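Local coordinates for 2-aminomuconate 6-semialdehyde dehydrogenase (PDB 4U3W), which probably oxidises 2-aminomuconate 6-semialdehyde to 2-aminomuconate, passing the electrons to a nicotinamide adenine dinucleotide cofactor, at residues S35-P40 and V53-A58; L358-L363 and S401-R406; G376-G381 and F389-I394. All coordinates share one frame; numbering follows the deposited sequence.

The contacts show how chemistry follows position within one aldehyde dehydrogenase chain. All are partly buried and lie well away from the chain's centre. Contact 1 belongs to the beta hairpin of strands 38-42 and 49-54 and rests on backbone hydrogen bonds, with an aromatic ring, a carboxylate and a water beside them. About 17 Å away between nearest atoms, contact 3 pairs a loop with the segment leading into strand 393-396 through a single backbone bond and two phenylalanine rings. Contact 2 relies on sulfur, aliphatic and guanidinium packing between a helix and a short, weakly bonded helical turn. Contacts 2 and 3 are neighbours: Leu358 and Phe361 of helix 351-366 pack against Gly376, Val390 and Thr393.

Contact 1 (S35-P40 and V53-A58); sequences SGTTFP and VCEADA
Strands 38-42 and 49-54 pair as an antiparallel beta hairpin, in which the non-hydrogen-bonded pair Thr38 and Cys54, with CA atoms 4.3 Å apart, adjoins the hydrogen-bonded pair Phe39 and Val53. Two backbone bonds close the latter: Phe39 N to Val53 O and Val53 N to Phe39 O, each 2.8 Å long with the donor in the carbonyl plane. Past them, Glu55 N reaches Thr37 O at 3.0 Å, from above the carbonyl plane.

Phe39 and Val53 share one face of the sheet. The phenylalanine CG lies between the backbone N and the carbonyl carbon (chi1 61°), the crowded position, and the ring folds back across its partner. Val53 CB consequently sits over the ring face, 3.7 Å from the centroid, a CH-pi contact, while CG1 touches CZ. Glu55 starts anti to its backbone N (chi1 175°) and then bends at chi2, so that OE1 approaches the ring obliquely, 3.3 Å from Phe39 CD2. The same oxygen is hydrogen-bonded to His228 ND1, and the His228 ring meets Phe39 edge-to-face. On the other face, Thr38 and Cys54 pack against Leu23 of strand 23-28, next in the sheet.

Polar atoms gather beyond the paired residues, where Ser35 and Thr37 face Glu55. A water donates to Glu55 O at 2.6 Å and also bonds Thr37 OG1, which lies alongside Glu55 CB. Ser35 OG, 2.8 Å from Glu55 O, makes at best a weak bond there, its stronger partner being His26 NE2.

The chemistry implies a division of labour: backbone bonds set the register of the hairpin, whereas the histidine-bound carboxylate probably stays charged and may polarise the nearby C-H groups of the Phe39 ring.

Contact 2 (L358-L363 and S401-R406); sequences LSYFRL and SARCVR
Helix 351-366 packs here on the short, weakly bonded helical turn at 403-406, beside the mixed sheet of the aldehyde dehydrogenase fold that includes strands 370-373, 393-396 and 413-419. The turn lies on the connection between the parallel neighbours 393-396 and 413-419, and the helix leads into strand 370-373, at the edge of that sheet within this chain.

Leu363 carries the contact and can be followed outward. Its CB lies 3.9 Å from Cys404 SG. CG, anti to the backbone N (chi1 178°), comes slightly closer to the same sulfur, at 3.7 Å. At the tip, CD2 keeps the sulfur on one side, 3.8 Å from Cys404 SG, and also lies over one face of the Arg403 guanidinium, offset toward its rim, with NH1 3.6 Å away. The two side chains cross at about a right angle, and the bend of Arg403 at chi3 (50°) turns its planar end back, so that the guanidinium meets the methyl group that CB already borders.

The charge of Arg403 is answered beyond the two segments: NE forms a salt bridge with Glu407 OE2, while OE1 of that carboxylate is hydrogen-bonded to Tyr360 OH. Glu407 thus ties together the polar tips from both segments, leaving flat and aliphatic surfaces to pack between them. Glu367, just beyond the helix, accepts hydrogen bonds from the backbone N atoms of Arg403 and Cys404, which fixes the start of the turn.

Cys404 SG, placed anti to its own carbonyl carbon, touches the Leu363 side chain and, at 3.6 Å, the backbone Tyr360 O. It also makes a sulfur-aromatic contact with the tyrosine at the ring edge, close to the ring plane, where SG lies 4.1 Å from Tyr360 CD1.

Contact 3 (G376-G381 and F389-I394); sequences GAPSFG and FVMPTI
Two phenylalanine rings meet edge-to-face, with Phe380 turning its edge to the face of Phe389. Their planes stand 74° apart and their centroids 5.2 Å. Phe380 CZ lies over the centre of the Phe389 ring, while CE2 reaches 3.6 Å from Phe389 CD2. Both CB atoms point toward the other segment, and CG is anti to the carbonyl carbon in each.

Pro378 extends the apolar surface. Its ring crosses the Phe389 side chain at about a right angle, bringing CG within 3.5 Å of Phe389 CB. Met391, in the conformer described, bends at chi2 and chi3 and curls its sulfur against the proline, with SD 3.6 Å from Pro378 CB. The proline therefore packs against both Phe389 and Met391.

A single backbone hydrogen bond fixes the pairing: Met391 N donates to Gly376 O at 2.9 Å, nearly straight (170°) and nearly along the C=O axis. Close by, Ala377 CB rests on Phe389 O, a carbonyl that also accepts a hydrogen bond from Arg354 NH2 of helix 351-366.

The contact thus joins the two ends of the loop linking the antiparallel strands 370-373 and 393-396. Val390, in the conformer described, touches Leu358 of helix 351-366, and Thr393 touches Phe361 of that helix and Val413 of strand 413-419.

Contact 1 (S35-P40 and V53-A58)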
ATOM      1  N   SER A  35      11.760 -23.395 -40.336  1.00 27.78           N
ATOM      2  CA  SER A  35      10.430 -23.827 -40.815  1.00 29.56           C
ATOM      3  C   SER A  35      10.506 -23.907 -42.341  1.00 27.04           C
ATOM      4  O   SER A  35      11.584 -23.750 -42.894  1.00 27.31           O
ATOM      5  CB  SER A  35       9.329 -22.887 -40.316  1.00 32.43           C
ATOM      6  OG  SER A  35       9.604 -21.535 -40.680  1.00 30.65           O
ATOM      7  N   GLY A  36       9.391 -24.180 -43.020  1.00 27.94           N
ATOM      8  CA  GLY A  36       9.408 -24.546 -44.431  1.00 24.36           C
ATOM      9  C   GLY A  36       9.408 -23.384 -45.399  1.00 26.88           C
ATOM     10  O   GLY A  36       9.392 -23.622 -46.576  1.00 25.52           O
ATOM     11  N   THR A  37       9.384 -22.133 -44.921  1.00 25.19           N
ATOM     12  CA  THR A  37       9.592 -20.995 -45.856  1.00 26.66           C
ATOM     13  C   THR A  37      10.393 -19.917 -45.083  1.00 25.82           C
ATOM     14  O   THR A  37      10.432 -19.937 -43.811  1.00 23.90           O
ATOM     15  CB  THR A  37       8.270 -20.326 -46.370  1.00 24.38           C
ATOM     16  OG1 THR A  37       7.642 -19.665 -45.259  1.00 23.97           O
ATOM     17  CG2 THR A  37       7.289 -21.335 -46.968  1.00 26.43           C
ATOM     18  N   THR A  38      11.041 -19.011 -45.832  1.00 26.71           N
ATOM     19  CA  THR A  38      11.832 -17.927 -45.225  1.00 27.21           C
ATOM     20  C   THR A  38      11.561 -16.572 -45.926  1.00 28.27           C
ATOM     21  O   THR A  38      10.972 -16.553 -46.992  1.00 27.47           O
ATOM     22  CB  THR A  38      13.335 -18.201 -45.312  1.00 26.14           C
ATOM     23  OG1 THR A  38      13.748 -18.153 -46.689  1.00 26.55           O
ATOM     24  CG2 THR A  38      13.677 -19.610 -44.739  1.00 26.18           C
ATOM     25  N   PHE A  39      11.988 -15.460 -45.322  1.00 26.84           N
ATOM     26  CA  PHE A  39      11.854 -14.136 -45.969  1.00 26.03           C
ATOM     27  C   PHE A  39      13.144 -13.341 -45.665  1.00 28.99           C
ATOM     28  O   PHE A  39      13.816 -13.617 -44.679  1.00 27.21           O
ATOM     29  CB  PHE A  39      10.604 -13.377 -45.482  1.00 26.30           C
ATOM     30  CG  PHE A  39      10.591 -13.075 -43.999  1.00 27.97           C
ATOM     31  CD1 PHE A  39      11.100 -11.870 -43.484  1.00 28.57           C
ATOM     32  CD2 PHE A  39      10.034 -13.978 -43.110  1.00 26.14           C
ATOM     33  CE1 PHE A  39      11.062 -11.612 -42.125  1.00 29.71           C
ATOM     34  CE2 PHE A  39       9.973 -13.728 -41.771  1.00 28.48           C
ATOM     35  CZ  PHE A  39      10.481 -12.509 -41.247  1.00 29.98           C
ATOM     36  N   PRO A  40      13.516 -12.377 -46.530  1.00 29.28           N
ATOM     37  CA  PRO A  40      14.809 -11.712 -46.294  1.00 29.02           C
ATOM     38  C   PRO A  40      14.720 -10.605 -45.215  1.00 29.71           C
ATOM     39  O   PRO A  40      13.684  -9.950 -45.017  1.00 30.99           O
ATOM     40  CB  PRO A  40      15.167 -11.079 -47.667  1.00 36.18           C
ATOM     41  CG  PRO A  40      14.234 -11.604 -48.635  1.00 37.00           C
ATOM     42  CD  PRO A  40      12.994 -12.084 -47.877  1.00 34.66           C
ATOM     43  N   VAL A  53      15.090 -15.207 -42.690  1.00 24.91           N
ATOM     44  CA  VAL A  53      14.338 -15.358 -41.445  1.00 26.25           C
ATOM     45  C   VAL A  53      13.297 -16.433 -41.692  1.00 27.04           C
ATOM     46  O   VAL A  53      12.569 -16.381 -42.704  1.00 25.40           O
ATOM     47  CB  VAL A  53      13.630 -14.044 -41.048  1.00 23.82           C
ATOM     48  CG1 VAL A  53      13.087 -14.131 -39.630  1.00 23.68           C
ATOM     49  CG2 VAL A  53      14.600 -12.811 -41.152  1.00 23.95           C
ATOM     50  N   CYS A  54      13.209 -17.413 -40.806  1.00 28.53           N
ATOM     51  CA  CYS A  54      12.179 -18.439 -40.971  1.00 25.48           C
ATOM     52  C   CYS A  54      10.781 -17.868 -40.699  1.00 25.85           C
ATOM     53  O   CYS A  54      10.584 -17.047 -39.798  1.00 24.65           O
ATOM     54  CB  CYS A  54      12.463 -19.621 -40.019  1.00 24.32           C
ATOM     55  SG  CYS A  54      13.983 -20.461 -40.471  1.00 29.15           S
ATOM     56  N   GLU A  55       9.779 -18.370 -41.392  1.00 26.31           N
ATOM     57  CA  GLU A  55       8.403 -17.890 -41.192  1.00 25.49           C
ATOM     58  C   GLU A  55       7.513 -18.933 -40.516  1.00 26.81           C
ATOM     59  O   GLU A  55       7.251 -20.018 -41.119  1.00 25.84           O
ATOM     60  CB  GLU A  55       7.806 -17.534 -42.554  1.00 27.86           C
ATOM     61  CG  GLU A  55       6.334 -17.141 -42.531  1.00 27.14           C
ATOM     62  CD  GLU A  55       6.136 -15.666 -42.084  1.00 28.78           C
ATOM     63  OE1 GLU A  55       6.920 -14.771 -42.481  1.00 29.69           O
ATOM     64  OE2 GLU A  55       5.219 -15.437 -41.288  1.00 30.00           O
ATOM     65  N   ALA A  56       6.993 -18.662 -39.323  1.00 26.31           N
ATOM     66  CA  ALA A  56       6.190 -19.721 -38.638  1.00 25.81           C
ATOM     67  C   ALA A  56       4.733 -19.825 -39.161  1.00 34.33           C
ATOM     68  O   ALA A  56       3.998 -18.824 -39.181  1.00 33.71           O
ATOM     69  CB  ALA A  56       6.166 -19.475 -37.125  1.00 26.81           C
ATOM     70  N   ASP A  57       4.315 -21.009 -39.603  1.00 31.46           N
ATOM     71  CA  ASP A  57       2.924 -21.168 -40.016  1.00 32.12           C
ATOM     72  C   ASP A  57       2.079 -21.527 -38.784  1.00 34.23           C
ATOM     73  O   ASP A  57       2.610 -21.711 -37.667  1.00 33.48           O
ATOM     74  CB  ASP A  57       2.771 -22.234 -41.126  1.00 30.14           C
ATOM     75  CG  ASP A  57       3.119 -23.672 -40.664  1.00 39.41           C
ATOM     76  OD1 ASP A  57       2.978 -24.020 -39.488  1.00 34.77           O
ATOM     77  OD2 ASP A  57       3.519 -24.485 -41.519  1.00 42.53           O
ATOM     78  N   ALA A  58       0.771 -21.655 -38.984  1.00 33.25           N
ATOM     79  CA  ALA A  58      -0.138 -21.857 -37.858  1.00 36.91           C
ATOM     80  C   ALA A  58       0.122 -23.168 -37.060  1.00 35.76           C
ATOM     81  O   ALA A  58      -0.123 -23.203 -35.838  1.00 36.78           O
ATOM     82  CB  ALA A  58      -1.588 -21.825 -38.360  1.00 40.82           C
TER
HETATM   83  O   HOH W   1       6.193 -21.032 -43.293  1.00 26.01           O

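Contact 2 (L358-L363 and S401-R406)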
ATOM      1  N   LEU A 358       6.726   9.888 -46.570  1.00 38.95           N
ATOM      2  CA  LEU A 358       6.861  10.872 -47.641  1.00 40.96           C
ATOM      3  C   LEU A 358       5.497  11.239 -48.254  1.00 42.55           C
ATOM      4  O   LEU A 358       5.301  12.340 -48.745  1.00 43.58           O
ATOM      5  CB  LEU A 358       7.835  10.369 -48.722  1.00 43.42           C
ATOM      6  CG  LEU A 358       9.293  10.348 -48.247  1.00 46.05           C
ATOM      7  CD1 LEU A 358      10.180   9.768 -49.307  1.00 49.88           C
ATOM      8  CD2 LEU A 358       9.826  11.726 -47.869  1.00 46.21           C
ATOM      9  N   SER A 359       4.549  10.319 -48.176  1.00 43.06           N
ATOM     10  CA  SER A 359       3.180  10.601 -48.578  1.00 45.28           C
ATOM     11  C   SER A 359       2.475  11.563 -47.619  1.00 41.42           C
ATOM     12  O   SER A 359       1.654  12.401 -48.029  1.00 38.63           O
ATOM     13  CB  SER A 359       2.385   9.298 -48.670  1.00 47.89           C
ATOM     14  OG  SER A 359       1.044   9.592 -48.967  1.00 52.05           O
ATOM     15  N   TYR A 360       2.762  11.454 -46.324  1.00 42.23           N
ATOM     16  CA  TYR A 360       2.288  12.501 -45.428  1.00 40.27           C
ATOM     17  C   TYR A 360       2.984  13.817 -45.711  1.00 41.16           C
ATOM     18  O   TYR A 360       2.368  14.881 -45.562  1.00 42.13           O
ATOM     19  CB  TYR A 360       2.499  12.134 -43.954  1.00 36.86           C
ATOM     20  CG  TYR A 360       1.340  11.338 -43.423  1.00 39.21           C
ATOM     21  CD1 TYR A 360       0.118  11.952 -43.180  1.00 41.69           C
ATOM     22  CD2 TYR A 360       1.456   9.980 -43.164  1.00 39.11           C
ATOM     23  CE1 TYR A 360      -0.959  11.240 -42.715  1.00 41.11           C
ATOM     24  CE2 TYR A 360       0.378   9.260 -42.689  1.00 40.84           C
ATOM     25  CZ  TYR A 360      -0.823   9.898 -42.465  1.00 41.68           C
ATOM     26  OH  TYR A 360      -1.908   9.199 -41.977  1.00 42.51           O
ATOM     27  N   PHE A 361       4.260  13.771 -46.097  1.00 39.99           N
ATOM     28  CA  PHE A 361       4.972  15.032 -46.344  1.00 40.05           C
ATOM     29  C   PHE A 361       4.307  15.767 -47.491  1.00 42.55           C
ATOM     30  O   PHE A 361       4.109  16.987 -47.416  1.00 41.29           O
ATOM     31  CB  PHE A 361       6.450  14.806 -46.660  1.00 39.99           C
ATOM     32  CG  PHE A 361       7.297  14.528 -45.431  1.00 40.88           C
ATOM     33  CD1 PHE A 361       6.707  14.298 -44.203  1.00 37.18           C
ATOM     34  CD2 PHE A 361       8.676  14.495 -45.516  1.00 40.54           C
ATOM     35  CE1 PHE A 361       7.483  14.035 -43.105  1.00 35.82           C
ATOM     36  CE2 PHE A 361       9.438  14.254 -44.432  1.00 36.30           C
ATOM     37  CZ  PHE A 361       8.847  14.014 -43.223  1.00 35.36           C
ATOM     38  N   ARG A 362       3.922  15.015 -48.534  1.00 43.16           N
ATOM     39  CA  ARG A 362       3.186  15.601 -49.642  1.00 43.84           C
ATOM     40  C   ARG A 362       1.800  16.077 -49.195  1.00 44.14           C
ATOM     41  O   ARG A 362       1.343  17.148 -49.605  1.00 43.21           O
ATOM     42  CB  ARG A 362       3.058  14.603 -50.830  1.00 46.38           C
ATOM     43  CG  ARG A 362       4.390  14.280 -51.505  1.00 46.17           C
ATOM     44  CD  ARG A 362       4.245  13.496 -52.835  1.00 55.97           C
ATOM     45  NE  ARG A 362       3.618  12.183 -52.695  1.00 54.08           N
ATOM     46  CZ  ARG A 362       4.256  11.083 -52.291  1.00 53.60           C
ATOM     47  NH1 ARG A 362       5.544  11.133 -51.952  1.00 52.22           N
ATOM     48  NH2 ARG A 362       3.599   9.926 -52.215  1.00 54.27           N
ATOM     49  N   LEU A 363       1.114  15.294 -48.359  1.00 45.51           N
ATOM     50  CA  LEU A 363      -0.205  15.733 -47.869  1.00 47.31           C
ATOM     51  C   LEU A 363      -0.149  17.050 -47.066  1.00 47.01           C
ATOM     52  O   LEU A 363      -1.025  17.907 -47.239  1.00 45.92           O
ATOM     53  CB  LEU A 363      -0.849  14.641 -47.013  1.00 46.08           C
ATOM     54  CG  LEU A 363      -2.197  15.020 -46.416  1.00 48.93           C
ATOM     55  CD1 LEU A 363      -3.228  15.335 -47.488  1.00 52.22           C
ATOM     56  CD2 LEU A 363      -2.709  13.982 -45.437  1.00 49.97           C
ATOM     57  N   SER A 401      -7.607  20.940 -37.266  1.00 48.29           N
ATOM     58  CA  SER A 401      -8.420  19.977 -37.999  1.00 49.98           C
ATOM     59  C   SER A 401      -7.679  19.233 -39.108  1.00 49.93           C
ATOM     60  O   SER A 401      -8.220  18.282 -39.684  1.00 49.70           O
ATOM     61  CB  SER A 401      -9.604  20.716 -38.620  1.00 53.46           C
ATOM     62  OG  SER A 401      -9.089  21.686 -39.507  1.00 54.85           O
ATOM     63  N   ALA A 402      -6.469  19.675 -39.447  1.00 49.76           N
ATOM     64  CA  ALA A 402      -5.749  19.077 -40.587  1.00 49.19           C
ATOM     65  C   ALA A 402      -5.351  17.621 -40.299  1.00 45.75           C
ATOM     66  O   ALA A 402      -5.058  17.256 -39.147  1.00 42.15           O
ATOM     67  CB  ALA A 402      -4.523  19.894 -40.943  1.00 49.16           C
ATOM     68  N   ARG A 403      -5.389  16.776 -41.345  1.00 45.42           N
ATOM     69  CA  ARG A 403      -5.018  15.372 -41.176  1.00 43.42           C
ATOM     70  C   ARG A 403      -3.561  15.256 -40.675  1.00 43.15           C
ATOM     71  O   ARG A 403      -3.238  14.386 -39.870  1.00 46.24           O
ATOM     72  CB  ARG A 403      -5.223  14.574 -42.476  1.00 43.86           C
ATOM     73  CG  ARG A 403      -6.684  14.537 -42.971  1.00 47.49           C
ATOM     74  CD  ARG A 403      -6.797  13.702 -44.267  1.00 51.27           C
ATOM     75  NE  ARG A 403      -6.118  12.432 -44.035  1.00 53.17           N
ATOM     76  CZ  ARG A 403      -5.587  11.667 -44.978  1.00 52.51           C
ATOM     77  NH1 ARG A 403      -5.637  12.023 -46.250  1.00 52.21           N
ATOM     78  NH2 ARG A 403      -4.993  10.547 -44.630  1.00 52.12           N
ATOM     79  N   CYS A 404      -2.689  16.139 -41.134  1.00 41.89           N
ATOM     80  CA  CYS A 404      -1.277  16.008 -40.784  1.00 40.55           C
ATOM     81  C   CYS A 404      -0.962  16.374 -39.345  1.00 36.56           C
ATOM     82  O   CYS A 404       0.138  16.052 -38.893  1.00 36.67           O
ATOM     83  CB  CYS A 404      -0.397  16.846 -41.730  1.00 44.56           C
ATOM     84  SG  CYS A 404      -0.240  15.995 -43.371  1.00 45.64           S
ATOM     85  N   VAL A 405      -1.890  17.032 -38.645  1.00 34.29           N
ATOM     86  CA  VAL A 405      -1.703  17.279 -37.223  1.00 38.09           C
ATOM     87  C   VAL A 405      -2.640  16.391 -36.397  1.00 41.23           C
ATOM     88  O   VAL A 405      -2.618  16.492 -35.172  1.00 41.99           O
ATOM     89  CB  VAL A 405      -1.937  18.757 -36.820  1.00 41.64           C
ATOM     90  CG1 VAL A 405      -1.058  19.648 -37.637  1.00 45.02           C
ATOM     91  CG2 VAL A 405      -3.396  19.195 -37.006  1.00 43.16           C
ATOM     92  N   ARG A 406      -3.451  15.538 -37.043  1.00 43.17           N
ATOM     93  CA  ARG A 406      -4.305  14.611 -36.278  1.00 42.28           C
ATOM     94  C   ARG A 406      -3.832  13.152 -36.398  1.00 39.13           C
ATOM     95  O   ARG A 406      -3.913  12.377 -35.418  1.00 39.83           O
ATOM     96  CB  ARG A 406      -5.779  14.726 -36.691  1.00 45.54           C
ATOM     97  CG  ARG A 406      -6.388  16.090 -36.406  1.00 47.79           C
ATOM     98  CD  ARG A 406      -7.929  16.096 -36.564  1.00 50.08           C
ATOM     99  NE  ARG A 406      -8.618  15.552 -35.385  1.00 49.24           N
ATOM    100  CZ  ARG A 406      -8.847  16.236 -34.259  1.00 52.45           C
ATOM    101  NH1 ARG A 406      -8.451  17.507 -34.130  1.00 50.72           N
ATOM    102  NH2 ARG A 406      -9.484  15.651 -33.244  1.00 54.66           N
TER

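Contact 3 (G376-G381 and F389-I394)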
ATOM      1  N   GLY A 376      11.755  15.989 -47.189  1.00 37.93           N
ATOM      2  CA  GLY A 376      12.113  15.031 -48.241  1.00 38.15           C
ATOM      3  C   GLY A 376      13.236  14.151 -47.756  1.00 36.19           C
ATOM      4  O   GLY A 376      13.562  14.160 -46.580  1.00 36.23           O
ATOM      5  N   ALA A 377      13.794  13.368 -48.657  1.00 36.24           N
ATOM      6  CA  ALA A 377      14.899  12.460 -48.395  1.00 38.02           C
ATOM      7  C   ALA A 377      16.244  13.122 -48.700  1.00 38.29           C
ATOM      8  O   ALA A 377      16.339  13.920 -49.617  1.00 36.35           O
ATOM      9  CB  ALA A 377      14.754  11.198 -49.244  1.00 41.70           C
ATOM     10  N   PRO A 378      17.301  12.737 -47.976  1.00 35.22           N
ATOM     11  CA  PRO A 378      18.586  13.256 -48.456  1.00 34.65           C
ATOM     12  C   PRO A 378      19.006  12.613 -49.768  1.00 35.30           C
ATOM     13  O   PRO A 378      18.430  11.621 -50.236  1.00 32.14           O
ATOM     14  CB  PRO A 378      19.547  12.859 -47.336  1.00 32.61           C
ATOM     15  CG  PRO A 378      18.936  11.596 -46.767  1.00 31.24           C
ATOM     16  CD  PRO A 378      17.452  11.908 -46.778  1.00 32.18           C
ATOM     17  N   SER A 379      20.013  13.176 -50.405  1.00 33.44           N
ATOM     18  CA  SER A 379      20.554  12.548 -51.599  1.00 32.49           C
ATOM     19  C   SER A 379      22.085  12.347 -51.400  1.00 41.06           C
ATOM     20  O   SER A 379      22.859  13.345 -51.357  1.00 41.05           O
ATOM     21  CB  SER A 379      20.218  13.443 -52.799  1.00 36.71           C
ATOM     22  OG  SER A 379      20.865  12.997 -53.922  1.00 38.32           O
ATOM     23  N   PHE A 380      22.520  11.084 -51.322  1.00 38.36           N
ATOM     24  CA  PHE A 380      23.913  10.736 -50.989  1.00 35.35           C
ATOM     25  C   PHE A 380      24.789  10.418 -52.200  1.00 36.95           C
ATOM     26  O   PHE A 380      25.985  10.631 -52.164  1.00 38.30           O
ATOM     27  CB  PHE A 380      23.973   9.504 -50.062  1.00 33.89           C
ATOM     28  CG  PHE A 380      23.362   9.722 -48.688  1.00 33.93           C
ATOM     29  CD1 PHE A 380      24.026  10.478 -47.754  1.00 31.95           C
ATOM     30  CD2 PHE A 380      22.181   9.086 -48.328  1.00 33.80           C
ATOM     31  CE1 PHE A 380      23.499  10.679 -46.464  1.00 33.86           C
ATOM     32  CE2 PHE A 380      21.648   9.242 -47.038  1.00 33.33           C
ATOM     33  CZ  PHE A 380      22.302  10.003 -46.112  1.00 33.93           C
ATOM     34  N   GLY A 381      24.224   9.803 -53.233  1.00 34.42           N
ATOM     35  CA  GLY A 381      25.042   9.425 -54.375  1.00 36.63           C
ATOM     36  C   GLY A 381      25.828   8.144 -54.182  1.00 37.43           C
ATOM     37  O   GLY A 381      26.790   7.876 -54.896  1.00 38.57           O
ATOM     38  N   PHE A 389      16.314   6.724 -45.752  1.00 26.70           N
ATOM     39  CA  PHE A 389      16.516   7.988 -45.023  1.00 28.33           C
ATOM     40  C   PHE A 389      15.516   9.078 -45.367  1.00 30.36           C
ATOM     41  O   PHE A 389      15.122   9.230 -46.523  1.00 31.79           O
ATOM     42  CB  PHE A 389      17.930   8.563 -45.284  1.00 29.09           C
ATOM     43  CG  PHE A 389      19.035   7.737 -44.699  1.00 28.20           C
ATOM     44  CD1 PHE A 389      19.468   7.974 -43.392  1.00 27.46           C
ATOM     45  CD2 PHE A 389      19.614   6.706 -45.439  1.00 28.67           C
ATOM     46  CE1 PHE A 389      20.502   7.249 -42.834  1.00 25.11           C
ATOM     47  CE2 PHE A 389      20.645   5.940 -44.882  1.00 30.18           C
ATOM     48  CZ  PHE A 389      21.083   6.210 -43.562  1.00 27.94           C
ATOM     49  N   VAL A 390      15.136   9.856 -44.359  1.00 27.41           N
ATOM     50  CA  VAL A 390      14.421  11.110 -44.629  0.52 28.98           C
ATOM     51  C   VAL A 390      14.918  12.163 -43.677  1.00 30.33           C
ATOM     52  O   VAL A 390      15.487  11.854 -42.621  1.00 31.87           O
ATOM     53  CB  VAL A 390      12.887  11.022 -44.477  0.52 29.60           C
ATOM     54  CG1 VAL A 390      12.283   9.954 -45.414  0.52 29.56           C
ATOM     55  CG2 VAL A 390      12.525  10.725 -43.034  0.52 27.65           C
ATOM     56  N   MET A 391      14.754  13.430 -44.083  1.00 32.75           N
ATOM     57  CA  MET A 391      15.309  14.546 -43.290  0.58 32.87           C
ATOM     58  C   MET A 391      14.365  14.954 -42.152  1.00 33.12           C
ATOM     59  O   MET A 391      13.139  14.856 -42.287  1.00 34.85           O
ATOM     60  CB  MET A 391      15.610  15.788 -44.182  0.58 34.29           C
ATOM     61  CG  MET A 391      16.713  15.611 -45.249  0.58 34.67           C
ATOM     62  SD  MET A 391      18.278  14.914 -44.669  0.58 31.89           S
ATOM     63  CE  MET A 391      19.050  16.329 -43.927  0.58 28.01           C
ATOM     64  N   PRO A 392      14.944  15.435 -41.027  1.00 32.01           N
ATOM     65  CA  PRO A 392      14.133  16.054 -39.969  1.00 31.92           C
ATOM     66  C   PRO A 392      13.252  17.160 -40.539  1.00 30.75           C
ATOM     67  O   PRO A 392      13.754  17.990 -41.270  1.00 30.24           O
ATOM     68  CB  PRO A 392      15.174  16.689 -39.012  1.00 34.70           C
ATOM     69  CG  PRO A 392      16.508  16.169 -39.414  1.00 35.07           C
ATOM     70  CD  PRO A 392      16.395  15.614 -40.824  1.00 31.40           C
ATOM     71  N   THR A 393      11.972  17.191 -40.187  1.00 31.10           N
ATOM     72  CA  THR A 393      11.040  18.112 -40.839  1.00 30.10           C
ATOM     73  C   THR A 393      10.241  18.902 -39.806  1.00 30.63           C
ATOM     74  O   THR A 393       9.851  18.357 -38.794  1.00 32.77           O
ATOM     75  CB  THR A 393      10.100  17.321 -41.791  1.00 34.10           C
ATOM     76  OG1 THR A 393      10.912  16.657 -42.762  1.00 33.57           O
ATOM     77  CG2 THR A 393       9.091  18.205 -42.489  1.00 33.01           C
ATOM     78  N   ILE A 394      10.079  20.205 -40.042  1.00 33.83           N
ATOM     79  CA  ILE A 394       9.264  21.078 -39.202  1.00 35.40           C
ATOM     80  C   ILE A 394       8.226  21.782 -40.088  1.00 38.33           C
ATOM     81  O   ILE A 394       8.576  22.332 -41.120  1.00 38.65           O
ATOM     82  CB  ILE A 394      10.150  22.146 -38.484  1.00 34.50           C
ATOM     83  CG1 ILE A 394      11.196  21.506 -37.552  1.00 32.74           C
ATOM     84  CG2 ILE A 394       9.311  23.189 -37.734  1.00 32.80           C
ATOM     85  CD1 ILE A 394      12.273  22.578 -37.129  1.00 36.59           C
TER